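Side-chain contacts in RNA-dependent RNA polymerase (PDB 6DX5), which carries in this N-terminal piece an OTU-like cysteine protease domain, a viral deubiquitinase, while the whole protein is probably an RNA-directed RNA polymerase: residues Ile20-Phe25 with Val141-Asn146; Glu2-Gln7 with Tyr14-Lys19. One frame throughout, in Å; residues are numbered along the deposited sequence.

Interaction 1 (Ile20-Phe25 with Val141-Asn146); sequences IAIPDF and VIWNVN
W143 and V145, neighbours along one side of strand 140-145 in the mixed sheet of the OTU domain, receive the isoleucines of the irregular loop 20-25, which links strands 13-16 and 26-29. The contact is apolar. V141, first on the same side of the strand, packs its CG1 against the indole of W143, on the opposite side of the ring plane from the loop. W143 takes two methyl tips obliquely. I22 CD1 stands 3.8 Å above the indole plane, displaced toward the rim, and comes within 4.0 Å of W143 CE3. I20 CD1, on a poorly ordered side chain, reaches only the outer end of the six-membered ring, 4.4 Å from W143 CZ3. Partners outside the loop help to hold the indole: NE1 is hydrogen-bonded to N167 OD1, and the F26 ring meets it with the planes at about 60°. V145, next on this side of the strand, meets another part of the I22 side chain. That side chain bends at its second torsion (chi2 -46°), bringing CD1 to the indole while CG1 is left to the valine. I22 and V145 cross at about a right angle, with I22 CG1 3.8 Å from V145 CG1.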
ATOM      1  N   ILE A  20       4.357  16.303  -9.229  1.00 65.19           N
ATOM      2  CA  ILE A  20       5.560  17.064  -9.496  1.00 64.76           C
ATOM      3  C   ILE A  20       6.355  16.313 -10.563  1.00 62.36           C
ATOM      4  O   ILE A  20       6.070  15.155 -10.891  1.00 59.04           O
ATOM      5  CB  ILE A  20       6.361  17.247  -8.187  1.00 66.26           C
ATOM      6  CG1 ILE A  20       5.621  18.174  -7.237  1.00 71.93           C
ATOM      7  CG2 ILE A  20       7.631  17.903  -8.416  1.00 63.58           C
ATOM      8  CD1 ILE A  20       6.278  18.214  -5.852  1.00 68.75           C
ATOM      9  N   ALA A  21       7.307  17.025 -11.169  1.00 57.73           N
ATOM     10  CA  ALA A  21       8.437  16.426 -11.849  1.00 50.41           C
ATOM     11  C   ALA A  21       9.617  16.377 -10.871  1.00 48.27           C
ATOM     12  O   ALA A  21      10.101  17.430 -10.432  1.00 54.54           O
ATOM     13  CB  ALA A  21       8.792  17.257 -13.078  1.00 58.10           C
ATOM     14  N   ILE A  22      10.116  15.176 -10.573  1.00 37.10           N
ATOM     15  CA  ILE A  22      11.264  15.001  -9.658  1.00 30.26           C
ATOM     16  C   ILE A  22      12.500  15.809 -10.080  1.00 38.07           C
ATOM     17  O   ILE A  22      13.098  16.464  -9.212  1.00 34.47           O
ATOM     18  CB  ILE A  22      11.634  13.518  -9.474  1.00 35.88           C
ATOM     19  CG1 ILE A  22      10.551  12.776  -8.679  1.00 37.87           C
ATOM     20  CG2 ILE A  22      12.969  13.359  -8.733  1.00 30.42           C
ATOM     21  CD1 ILE A  22      10.091  13.518  -7.453  1.00 37.50           C
ATOM     22  N   PRO A  23      12.925  15.840 -11.356  1.00 42.00           N
ATOM     23  CA  PRO A  23      14.181  16.558 -11.669  1.00 46.56           C
ATOM     24  C   PRO A  23      14.108  18.067 -11.454  1.00 47.54           C
ATOM     25  O   PRO A  23      15.160  18.707 -11.374  1.00 52.24           O
ATOM     26  CB  PRO A  23      14.431  16.211 -13.148  1.00 48.70           C
ATOM     27  CG  PRO A  23      13.657  14.930 -13.376  1.00 50.21           C
ATOM     28  CD  PRO A  23      12.402  15.173 -12.572  1.00 45.51           C
ATOM     29  N   ASP A  24      12.917  18.656 -11.321  1.00 45.64           N
ATOM     30  CA  ASP A  24      12.803  20.079 -10.990  1.00 51.37           C
ATOM     31  C   ASP A  24      13.147  20.417  -9.536  1.00 50.55           C
ATOM     32  O   ASP A  24      13.330  21.600  -9.237  1.00 52.09           O
ATOM     33  CB  ASP A  24      11.381  20.614 -11.258  1.00 61.21           C
ATOM     34  CG  ASP A  24      10.927  20.501 -12.739  1.00 74.18           C
ATOM     35  OD1 ASP A  24       9.696  20.390 -12.944  1.00 77.37           O
ATOM     36  OD2 ASP A  24      11.760  20.544 -13.686  1.00 75.74           O
ATOM     37  N   PHE A  25      13.188  19.430  -8.627  1.00 41.84           N
ATOM     38  CA  PHE A  25      13.456  19.649  -7.203  1.00 42.02           C
ATOM     39  C   PHE A  25      14.599  18.812  -6.649  1.00 36.61           C
ATOM     40  O   PHE A  25      15.167  19.193  -5.623  1.00 39.59           O
ATOM     41  CB  PHE A  25      12.182  19.369  -6.359  1.00 40.74           C
ATOM     42  CG  PHE A  25      11.040  20.301  -6.688  1.00 44.42           C
ATOM     43  CD1 PHE A  25      10.900  21.502  -6.012  1.00 46.79           C
ATOM     44  CD2 PHE A  25      10.160  20.019  -7.734  1.00 51.28           C
ATOM     45  CE1 PHE A  25       9.888  22.408  -6.360  1.00 52.71           C
ATOM     46  CE2 PHE A  25       9.131  20.923  -8.093  1.00 51.22           C
ATOM     47  CZ  PHE A  25       8.997  22.114  -7.406  1.00 51.72           C
ATOM     48  N   VAL A 141      10.688   9.462   2.663  1.00 20.54           N
ATOM     49  CA  VAL A 141       9.682   9.742   1.651  1.00 22.81           C
ATOM     50  C   VAL A 141       9.954   8.851   0.454  1.00 24.91           C
ATOM     51  O   VAL A 141      11.084   8.797  -0.022  1.00 21.82           O
ATOM     52  CB  VAL A 141       9.709  11.220   1.243  1.00 27.94           C
ATOM     53  CG1 VAL A 141       8.633  11.489   0.286  1.00 20.85           C
ATOM     54  CG2 VAL A 141       9.586  12.107   2.501  1.00 25.48           C
ATOM     55  N   ILE A 142       8.928   8.146  -0.030  1.00 26.55           N
ATOM     56  CA  ILE A 142       9.046   7.268  -1.191  1.00 28.31           C
ATOM     57  C   ILE A 142       8.253   7.911  -2.321  1.00 24.65           C
ATOM     58  O   ILE A 142       7.030   8.047  -2.229  1.00 20.46           O
ATOM     59  CB  ILE A 142       8.515   5.854  -0.934  1.00 31.72           C
ATOM     60  CG1 ILE A 142       9.069   5.249   0.367  1.00 34.02           C
ATOM     61  CG2 ILE A 142       8.836   4.968  -2.157  1.00 22.05           C
ATOM     62  CD1 ILE A 142      10.453   4.814   0.252  1.00 38.92           C
ATOM     63  N   TRP A 143       8.928   8.310  -3.385  1.00 20.45           N
ATOM     64  CA  TRP A 143       8.264   8.920  -4.531  1.00 18.48           C
ATOM     65  C   TRP A 143       8.149   7.851  -5.618  1.00 18.56           C
ATOM     66  O   TRP A 143       9.165   7.377  -6.135  1.00 19.26           O
ATOM     67  CB  TRP A 143       9.053  10.128  -5.065  1.00 18.95           C
ATOM     68  CG  TRP A 143       9.326  11.229  -4.098  1.00 23.07           C
ATOM     69  CD1 TRP A 143      10.331  11.275  -3.173  1.00 23.59           C
ATOM     70  CD2 TRP A 143       8.547  12.421  -3.915  1.00 20.63           C
ATOM     71  NE1 TRP A 143      10.246  12.437  -2.444  1.00 23.86           N
ATOM     72  CE2 TRP A 143       9.156  13.153  -2.876  1.00 21.60           C
ATOM     73  CE3 TRP A 143       7.404  12.944  -4.540  1.00 24.27           C
ATOM     74  CZ2 TRP A 143       8.652  14.390  -2.420  1.00 38.15           C
ATOM     75  CZ3 TRP A 143       6.909  14.193  -4.104  1.00 28.98           C
ATOM     76  CH2 TRP A 143       7.517  14.876  -3.032  1.00 31.45           C
ATOM     77  N   ASN A 144       6.932   7.469  -5.955  1.00 22.88           N
ATOM     78  CA  ASN A 144       6.727   6.499  -7.011  1.00 20.34           C
ATOM     79  C   ASN A 144       6.591   7.259  -8.322  1.00 27.49           C
ATOM     80  O   ASN A 144       5.676   8.082  -8.477  1.00 24.58           O
ATOM     81  CB  ASN A 144       5.473   5.660  -6.731  1.00 25.06           C
ATOM     82  CG  ASN A 144       5.519   4.986  -5.372  1.00 30.96           C
ATOM     83  OD1 ASN A 144       4.812   5.393  -4.433  1.00 35.66           O
ATOM     84  ND2 ASN A 144       6.400   4.025  -5.230  1.00 28.94           N
ATOM     85  N   VAL A 145       7.441   6.954  -9.284  1.00 28.72           N
ATOM     86  CA  VAL A 145       7.440   7.713 -10.519  1.00 23.26           C
ATOM     87  C   VAL A 145       7.261   6.789 -11.711  1.00 34.22           C
ATOM     88  O   VAL A 145       7.488   5.575 -11.640  1.00 31.36           O
ATOM     89  CB  VAL A 145       8.730   8.504 -10.652  1.00 24.52           C
ATOM     90  CG1 VAL A 145       8.892   9.430  -9.463  1.00 21.43           C
ATOM     91  CG2 VAL A 145       9.896   7.507 -10.816  1.00 27.76           C
ATOM     92  N   ASN A 146       6.860   7.385 -12.840  1.00 28.48           N
ATOM     93  CA  ASN A 146       6.808   6.588 -14.049  1.00 37.87           C
ATOM     94  C   ASN A 146       8.182   6.694 -14.697  1.00 39.02           C
ATOM     95  O   ASN A 146       9.135   7.199 -14.091  1.00 29.72           O
ATOM     96  CB  ASN A 146       5.659   7.027 -14.954  1.00 53.91           C
ATOM     97  CG  ASN A 146       5.750   8.456 -15.296  1.00 69.82           C
ATOM     98  OD1 ASN A 146       6.726   9.104 -14.940  1.00 68.09           O
ATOM     99  ND2 ASN A 146       4.737   8.988 -15.974  1.00 83.29           N
TER

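Interaction 2 (Glu2-Gln7 with Tyr14-Lys19); sequences EDINWQ and YTSMVK
Q7 and T15 form an antiparallel hydrogen-bonded pair: Q7 N donates to T15 O at 2.8 Å, and T15 N donates to Q7 O at 2.9 Å. Toward the N terminus regular pairing gives way; I4 to W6 run irregularly past S16 to V18. There a side chain takes over the bonding. S16 places OG anti to its backbone N (chi1 -169°), and this hydroxyl donates to N5 O over 3.1 Å, arriving 50° out of the carbonyl plane and so not on a lone pair. The same OG accepts a weak bond from V18 N. Strands 7-10 and 13-16 make a beta-hairpin at one edge of the sheet, consistent with the extra N-terminal strands known from nairovirus OTU domains. W6, just before strand 7-10, turns its indole against S16 and Y14. S16 CB sits over one face of the indole in a CH-pi contact, 4.0 Å from the centroid of the W6 six-membered ring and 30° off its normal. At the same ring W6 CE3 approaches Y14 CB to 3.8 Å, and K156 adds a cation-pi contact. I4 CG2 stands over the same indole face as S16 CB. I4 CG2 also packs on V18 CG1 at 3.7 Å, the I4 and V18 side chains meeting nearly perpendicular. On the sheet side shared by Q7 and T15, Q7 CB lies 4.1 Å from T15 CG2; beyond it the glutamine bends away, and its NE2 makes a weak bond to N5 OD1.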
ATOM      1  N   GLU A   2       5.421  23.934  -3.071  1.00101.64           N
ATOM      2  CA  GLU A   2       6.263  23.741  -1.889  1.00104.15           C
ATOM      3  C   GLU A   2       5.535  23.031  -0.732  1.00101.10           C
ATOM      4  O   GLU A   2       6.036  22.028  -0.207  1.00 89.69           O
ATOM      5  CB  GLU A   2       6.811  25.092  -1.400  1.00113.86           C
ATOM      6  CG  GLU A   2       7.493  25.061  -0.016  1.00111.37           C
ATOM      7  CD  GLU A   2       6.622  25.646   1.109  1.00116.53           C
ATOM      8  OE1 GLU A   2       6.174  26.814   0.983  1.00120.58           O
ATOM      9  OE2 GLU A   2       6.393  24.936   2.120  1.00117.02           O
ATOM     10  N   ASP A   3       4.369  23.562  -0.335  1.00109.18           N
ATOM     11  CA  ASP A   3       3.611  23.052   0.811  1.00104.79           C
ATOM     12  C   ASP A   3       2.674  21.936   0.357  1.00 92.78           C
ATOM     13  O   ASP A   3       1.745  22.167  -0.425  1.00 98.48           O
ATOM     14  CB  ASP A   3       2.814  24.168   1.492  1.00120.07           C
ATOM     15  CG  ASP A   3       3.503  24.716   2.750  1.00123.12           C
ATOM     16  OD1 ASP A   3       4.701  24.407   2.973  1.00115.69           O
ATOM     17  OD2 ASP A   3       2.833  25.454   3.512  1.00126.99           O
ATOM     18  N   ILE A   4       2.927  20.736   0.857  1.00 77.97           N
ATOM     19  CA  ILE A   4       2.186  19.531   0.512  1.00 73.90           C
ATOM     20  C   ILE A   4       1.258  19.177   1.666  1.00 74.40           C
ATOM     21  O   ILE A   4       1.660  19.254   2.835  1.00 70.92           O
ATOM     22  CB  ILE A   4       3.160  18.369   0.226  1.00 60.59           C
ATOM     23  CG1 ILE A   4       4.160  18.758  -0.874  1.00 59.53           C
ATOM     24  CG2 ILE A   4       2.407  17.061  -0.022  1.00 51.66           C
ATOM     25  CD1 ILE A   4       5.486  18.038  -0.731  1.00 51.14           C
ATOM     26  N   ASN A   5       0.027  18.775   1.354  1.00 73.99           N
ATOM     27  CA  ASN A   5      -0.895  18.358   2.397  1.00 72.32           C
ATOM     28  C   ASN A   5      -0.894  16.831   2.466  1.00 63.49           C
ATOM     29  O   ASN A   5      -1.253  16.138   1.509  1.00 60.91           O
ATOM     30  CB  ASN A   5      -2.291  18.957   2.200  1.00 88.31           C
ATOM     31  CG  ASN A   5      -3.215  18.075   1.407  1.00 95.62           C
ATOM     32  OD1 ASN A   5      -3.964  17.269   1.974  1.00 94.03           O
ATOM     33  ND2 ASN A   5      -3.180  18.218   0.089  1.00100.02           N
ATOM     34  N   TRP A   6      -0.435  16.324   3.593  1.00 52.81           N
ATOM     35  CA  TRP A   6      -0.264  14.910   3.838  1.00 46.47           C
ATOM     36  C   TRP A   6      -1.514  14.367   4.514  1.00 48.77           C
ATOM     37  O   TRP A   6      -2.033  14.991   5.445  1.00 59.53           O
ATOM     38  CB  TRP A   6       0.967  14.707   4.721  1.00 46.69           C
ATOM     39  CG  TRP A   6       2.248  15.069   4.037  1.00 44.45           C
ATOM     40  CD1 TRP A   6       3.017  16.205   4.221  1.00 41.71           C
ATOM     41  CD2 TRP A   6       2.912  14.290   3.041  1.00 37.87           C
ATOM     42  NE1 TRP A   6       4.119  16.175   3.389  1.00 39.95           N
ATOM     43  CE2 TRP A   6       4.087  15.013   2.656  1.00 36.00           C
ATOM     44  CE3 TRP A   6       2.642  13.048   2.448  1.00 28.11           C
ATOM     45  CZ2 TRP A   6       4.978  14.536   1.693  1.00 35.28           C
ATOM     46  CZ3 TRP A   6       3.506  12.587   1.468  1.00 30.64           C
ATOM     47  CH2 TRP A   6       4.666  13.338   1.088  1.00 33.32           C
ATOM     48  N   GLN A   7      -2.011  13.230   4.030  1.00 55.75           N
ATOM     49  CA  GLN A   7      -3.153  12.543   4.622  1.00 60.86           C
ATOM     50  C   GLN A   7      -2.648  11.351   5.415  1.00 57.08           C
ATOM     51  O   GLN A   7      -1.848  10.560   4.893  1.00 49.26           O
ATOM     52  CB  GLN A   7      -4.141  12.065   3.554  1.00 68.13           C
ATOM     53  CG  GLN A   7      -4.750  13.194   2.721  1.00 82.48           C
ATOM     54  CD  GLN A   7      -5.639  14.123   3.552  1.00 95.98           C
ATOM     55  OE1 GLN A   7      -6.722  13.733   4.024  1.00 97.19           O
ATOM     56  NE2 GLN A   7      -5.169  15.362   3.750  1.00100.79           N
ATOM     57  N   TYR A  14       1.965   8.576   5.880  1.00 34.01           N
ATOM     58  CA  TYR A  14       1.222   9.628   5.196  1.00 36.38           C
ATOM     59  C   TYR A  14       1.307   9.436   3.694  1.00 39.57           C
ATOM     60  O   TYR A  14       2.249   8.843   3.165  1.00 34.59           O
ATOM     61  CB  TYR A  14       1.746  11.054   5.545  1.00 33.51           C
ATOM     62  CG  TYR A  14       1.690  11.332   7.020  1.00 42.96           C
ATOM     63  CD1 TYR A  14       2.698  10.857   7.859  1.00 37.23           C
ATOM     64  CD2 TYR A  14       0.612  12.029   7.588  1.00 43.06           C
ATOM     65  CE1 TYR A  14       2.654  11.078   9.206  1.00 44.27           C
ATOM     66  CE2 TYR A  14       0.553  12.252   8.947  1.00 46.86           C
ATOM     67  CZ  TYR A  14       1.566  11.756   9.755  1.00 50.68           C
ATOM     68  OH  TYR A  14       1.538  11.944  11.116  1.00 47.40           O
ATOM     69  N   THR A  15       0.312   9.968   3.015  1.00 47.81           N
ATOM     70  CA  THR A  15       0.266   9.934   1.576  1.00 47.87           C
ATOM     71  C   THR A  15      -0.165  11.310   1.089  1.00 47.95           C
ATOM     72  O   THR A  15      -0.677  12.136   1.856  1.00 44.54           O
ATOM     73  CB  THR A  15      -0.686   8.835   1.078  1.00 53.31           C
ATOM     74  OG1 THR A  15      -0.697   8.820  -0.360  1.00 60.12           O
ATOM     75  CG2 THR A  15      -2.110   9.059   1.613  1.00 47.38           C
ATOM     76  N   SER A  16       0.088  11.548  -0.194  1.00 42.21           N
ATOM     77  CA  SER A  16      -0.247  12.805  -0.825  1.00 44.19           C
ATOM     78  C   SER A  16      -0.381  12.581  -2.329  1.00 45.97           C
ATOM     79  O   SER A  16       0.297  11.732  -2.921  1.00 42.89           O
ATOM     80  CB  SER A  16       0.807  13.868  -0.515  1.00 47.34           C
ATOM     81  OG  SER A  16       0.336  15.141  -0.918  1.00 52.72           O
ATOM     82  N   MET A  17      -1.280  13.347  -2.934  1.00 52.18           N
ATOM     83  CA  MET A  17      -1.457  13.329  -4.375  1.00 57.14           C
ATOM     84  C   MET A  17      -0.850  14.558  -5.037  1.00 54.21           C
ATOM     85  O   MET A  17      -1.243  14.924  -6.146  1.00 57.99           O
ATOM     86  CB  MET A  17      -2.940  13.175  -4.725  1.00 70.06           C
ATOM     87  CG  MET A  17      -3.931  13.628  -3.653  1.00 78.81           C
ATOM     88  SD  MET A  17      -5.630  13.058  -4.017  1.00 89.29           S
ATOM     89  CE  MET A  17      -5.558  11.362  -3.447  1.00 83.31           C
ATOM     90  N   VAL A  18       0.108  15.195  -4.369  1.00 48.78           N
ATOM     91  CA  VAL A  18       0.882  16.248  -4.989  1.00 54.42           C
ATOM     92  C   VAL A  18       1.616  15.673  -6.201  1.00 57.99           C
ATOM     93  O   VAL A  18       2.207  14.586  -6.142  1.00 64.15           O
ATOM     94  CB  VAL A  18       1.850  16.872  -3.964  1.00 58.26           C
ATOM     95  CG1 VAL A  18       2.933  15.842  -3.445  1.00 45.13           C
ATOM     96  CG2 VAL A  18       2.499  18.129  -4.550  1.00 65.35           C
ATOM     97  N   LYS A  19       1.554  16.386  -7.321  1.00 53.93           N
ATOM     98  CA  LYS A  19       2.086  15.888  -8.577  1.00 56.75           C
ATOM     99  C   LYS A  19       3.164  16.843  -9.054  1.00 68.75           C
ATOM    100  O   LYS A  19       2.924  18.042  -9.234  1.00 76.33           O
ATOM    101  CB  LYS A  19       0.978  15.684  -9.613  1.00 60.72           C
ATOM    102  CG  LYS A  19       0.002  14.564  -9.142  1.00 68.73           C
ATOM    103  CD  LYS A  19      -0.396  13.580 -10.235  1.00 74.13           C
ATOM    104  CE  LYS A  19      -1.215  14.282 -11.318  1.00 81.18           C
ATOM    105  NZ  LYS A  19      -1.591  13.399 -12.455  1.00 83.68           N
TER

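In the fold
From the N terminus, interaction 2 comes first, joining residues 2-7 to 14-19 across a gap of six residues at the open end of the hairpin of strands 7-10 and 13-16, and so closing a short loop. The chain then runs directly into 20-25, where interaction 1 opens; its partner lies 115 residues farther on, after all five helices of the modelled chain. The two contacts are therefore in series, neither nested nor crossing, with centres about 12 Å apart. Both reach the same sheet. Interaction 2 belongs to its 7-10 edge, whereas interaction 1 fastens the connection leading to the opposite edge strand, 26-29, onto strand 140-145 in the middle.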